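Local coordinates for protein glycosyl hydrolase, family 38 (Enterococcus faecalis, PDB 5KBP) that probably hydrolyses alpha-mannosidic linkages in carbohydrates as a metal-binding alpha-mannosidase, at residues Q668-R673 against E767-G772. Residues are numbered along the deposited sequence; the frame is centred on the assembly and turned at random.
Sequences QIKDHR and EAQCQG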
loop_
_atom_site.group_PDB
_atom_site.type_symbol
_atom_site.label_atom_id
_atom_site.label_comp_id
_atom_site.label_asym_id
_atom_site.label_seq_id
_atom_site.Cartn_x
_atom_site.Cartn_y
_atom_site.Cartn_z
ATOM N N GLN A 668 22.265 7.346 7.850
ATOM C CA GLN A 668 22.686 7.727 6.509
ATOM C C GLN A 668 23.897 6.913 6.062
ATOM O O GLN A 668 24.680 7.354 5.218
ATOM C CB GLN A 668 22.983 9.224 6.443
ATOM C CG GLN A 668 21.779 10.102 6.739
ATOM C CD GLN A 668 20.635 9.874 5.765
ATOM O OE1 GLN A 668 20.855 9.613 4.583
ATOM N NE2 GLN A 668 19.406 9.969 6.261
ATOM N N ILE A 669 24.052 5.719 6.629
ATOM C CA ILE A 669 25.188 4.845 6.375
ATOM C C ILE A 669 24.677 3.582 5.697
ATOM O O ILE A 669 23.591 3.088 6.022
ATOM C CB ILE A 669 25.936 4.508 7.683
ATOM C CG1 ILE A 669 26.425 5.789 8.361
ATOM C CG2 ILE A 669 27.099 3.567 7.424
ATOM C CD1 ILE A 669 27.354 6.623 7.504
ATOM N N LYS A 670 25.457 3.064 4.753
ATOM C CA LYS A 670 25.092 1.876 3.998
ATOM C C LYS A 670 26.082 0.749 4.265
ATOM O O LYS A 670 27.214 0.975 4.701
ATOM C CB LYS A 670 25.040 2.173 2.494
ATOM C CG LYS A 670 24.038 3.247 2.114
ATOM C CD LYS A 670 24.125 3.585 0.634
ATOM C CE LYS A 670 23.166 4.707 0.261
ATOM N NZ LYS A 670 23.288 5.102 -1.172
ATOM N N ASP A 671 25.625 -0.478 4.002
ATOM C CA ASP A 671 26.469 -1.675 4.044
ATOM C C ASP A 671 27.115 -1.868 5.416
ATOM O O ASP A 671 28.328 -2.046 5.538
ATOM C CB ASP A 671 27.534 -1.627 2.944
ATOM C CG ASP A 671 26.934 -1.526 1.555
ATOM O OD1 ASP A 671 25.956 -2.249 1.272
ATOM O OD2 ASP A 671 27.442 -0.720 0.747
ATOM N N HIS A 672 26.291 -1.846 6.461
ATOM C CA HIS A 672 26.806 -1.974 7.817
ATOM C C HIS A 672 25.739 -2.573 8.721
ATOM O O HIS A 672 24.570 -2.699 8.347
ATOM C CB HIS A 672 27.271 -0.622 8.368
ATOM C CG HIS A 672 26.147 0.302 8.713
ATOM N ND1 HIS A 672 26.025 0.897 9.952
ATOM C CD2 HIS A 672 25.090 0.732 7.985
ATOM C CE1 HIS A 672 24.942 1.653 9.970
ATOM N NE2 HIS A 672 24.357 1.570 8.789
ATOM N N ARG A 673 26.163 -2.940 9.929
ATOM C CA ARG A 673 25.281 -3.486 10.951
ATOM C C ARG A 673 25.644 -2.866 12.290
ATOM O O ARG A 673 26.816 -2.873 12.680
ATOM C CB ARG A 673 25.393 -5.013 11.029
ATOM C CG ARG A 673 24.523 -5.642 12.110
ATOM C CD ARG A 673 24.975 -7.054 12.437
ATOM N NE ARG A 673 26.347 -7.072 12.933
ATOM C CZ ARG A 673 27.008 -8.174 13.271
ATOM N NH1 ARG A 673 28.256 -8.091 13.713
ATOM N NH2 ARG A 673 26.423 -9.360 13.166
ATOM N N GLU A 767 16.583 0.192 -0.874
ATOM C CA GLU A 767 15.809 0.506 0.322
ATOM C C GLU A 767 16.038 -0.494 1.448
ATOM O O GLU A 767 15.557 -0.267 2.563
ATOM C CB GLU A 767 14.321 0.590 -0.019
ATOM C CG GLU A 767 13.968 1.807 -0.860
ATOM C CD GLU A 767 12.497 1.869 -1.213
ATOM O OE1 GLU A 767 12.056 2.912 -1.738
ATOM O OE2 GLU A 767 11.782 0.875 -0.967
ATOM N N ALA A 768 16.751 -1.592 1.182
ATOM C CA ALA A 768 17.210 -2.473 2.246
ATOM C C ALA A 768 18.345 -1.862 3.054
ATOM O O ALA A 768 18.732 -2.433 4.081
ATOM C CB ALA A 768 17.653 -3.817 1.666
ATOM N N GLN A 769 18.892 -0.726 2.614
ATOM C CA GLN A 769 19.903 -0.015 3.383
ATOM C C GLN A 769 19.317 0.710 4.587
ATOM O O GLN A 769 20.084 1.241 5.397
ATOM C CB GLN A 769 20.645 0.982 2.488
ATOM C CG GLN A 769 21.411 0.350 1.334
ATOM C CD GLN A 769 22.686 -0.348 1.774
ATOM O OE1 GLN A 769 23.001 -0.404 2.961
ATOM N NE2 GLN A 769 23.428 -0.881 0.812
ATOM N N CYS A 770 17.989 0.763 4.705
ATOM C CA CYS A 770 17.306 1.276 5.892
ATOM C C CYS A 770 17.768 2.688 6.245
ATOM O O CYS A 770 18.163 2.976 7.377
ATOM C CB CYS A 770 17.496 0.328 7.077
ATOM S SG CYS A 770 16.869 -1.339 6.799
ATOM N N GLN A 771 17.715 3.576 5.259
ATOM C CA GLN A 771 18.102 4.961 5.475
ATOM C C GLN A 771 16.964 5.737 6.128
ATOM O O GLN A 771 15.795 5.571 5.770
ATOM C CB GLN A 771 18.490 5.623 4.150
ATOM C CG GLN A 771 19.618 4.928 3.396
ATOM C CD GLN A 771 20.969 5.090 4.069
ATOM O OE1 GLN A 771 21.696 6.048 3.805
ATOM N NE2 GLN A 771 21.315 4.148 4.938
ATOM N N GLY A 772 17.312 6.585 7.097
ATOM C CA GLY A 772 16.353 7.488 7.688
ATOM C C GLY A 772 16.349 7.388 9.198
ATOM O O GLY A 772 17.272 6.839 9.810
#
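Gln769 and Gln771, in the connection leading into strand 772-783, reach Asp671 and Ile669 in the linker between strands 659-667 and 672-679. This linker passes from one large antiparallel sheet to the other in the C-terminal domain, whose sequence family belongs to the galactose mutarotase clan; strand 772-783 pairs with 659-667. The two segments run nearly antiparallel (166°), yet every hydrogen bond between them uses a glutamine side-chain amide.

Two bonds hold the amide of Gln769, whose chain bends at chi2, at Asp671. OE1 of Gln769 accepts from the backbone N of Asp671 at 2.8 Å, while NE2 of Gln769 donates to OD1 of Asp671 at 2.9 Å along an almost straight N-H path (174°). That acceptor lies in the amide plane, but the donor stands above the carboxylate plane, the two groups being turned 74° apart. OD2 of Asp671 accepts from the backbone N of Ala616 in the same chain, so the carboxylate is held at both oxygens.

NE2 of Gln771 bridges two backbone carbonyls: it donates to O of Ile669 at 2.7 Å and, within its own segment, to O of Gln769 at 3.2 Å. It stands above both carbonyl planes.

Van der Waals contact fills in between. Lys670 crosses Gln769 at about a right angle, with its CB 3.5 Å from CD of Gln769. Extended beyond CG, the lysine chain also crosses Gln771, with CE 4.1 Å from its OE1. At the other end, OE1 of Gln771 rests 3.3 Å from CA of Gln668.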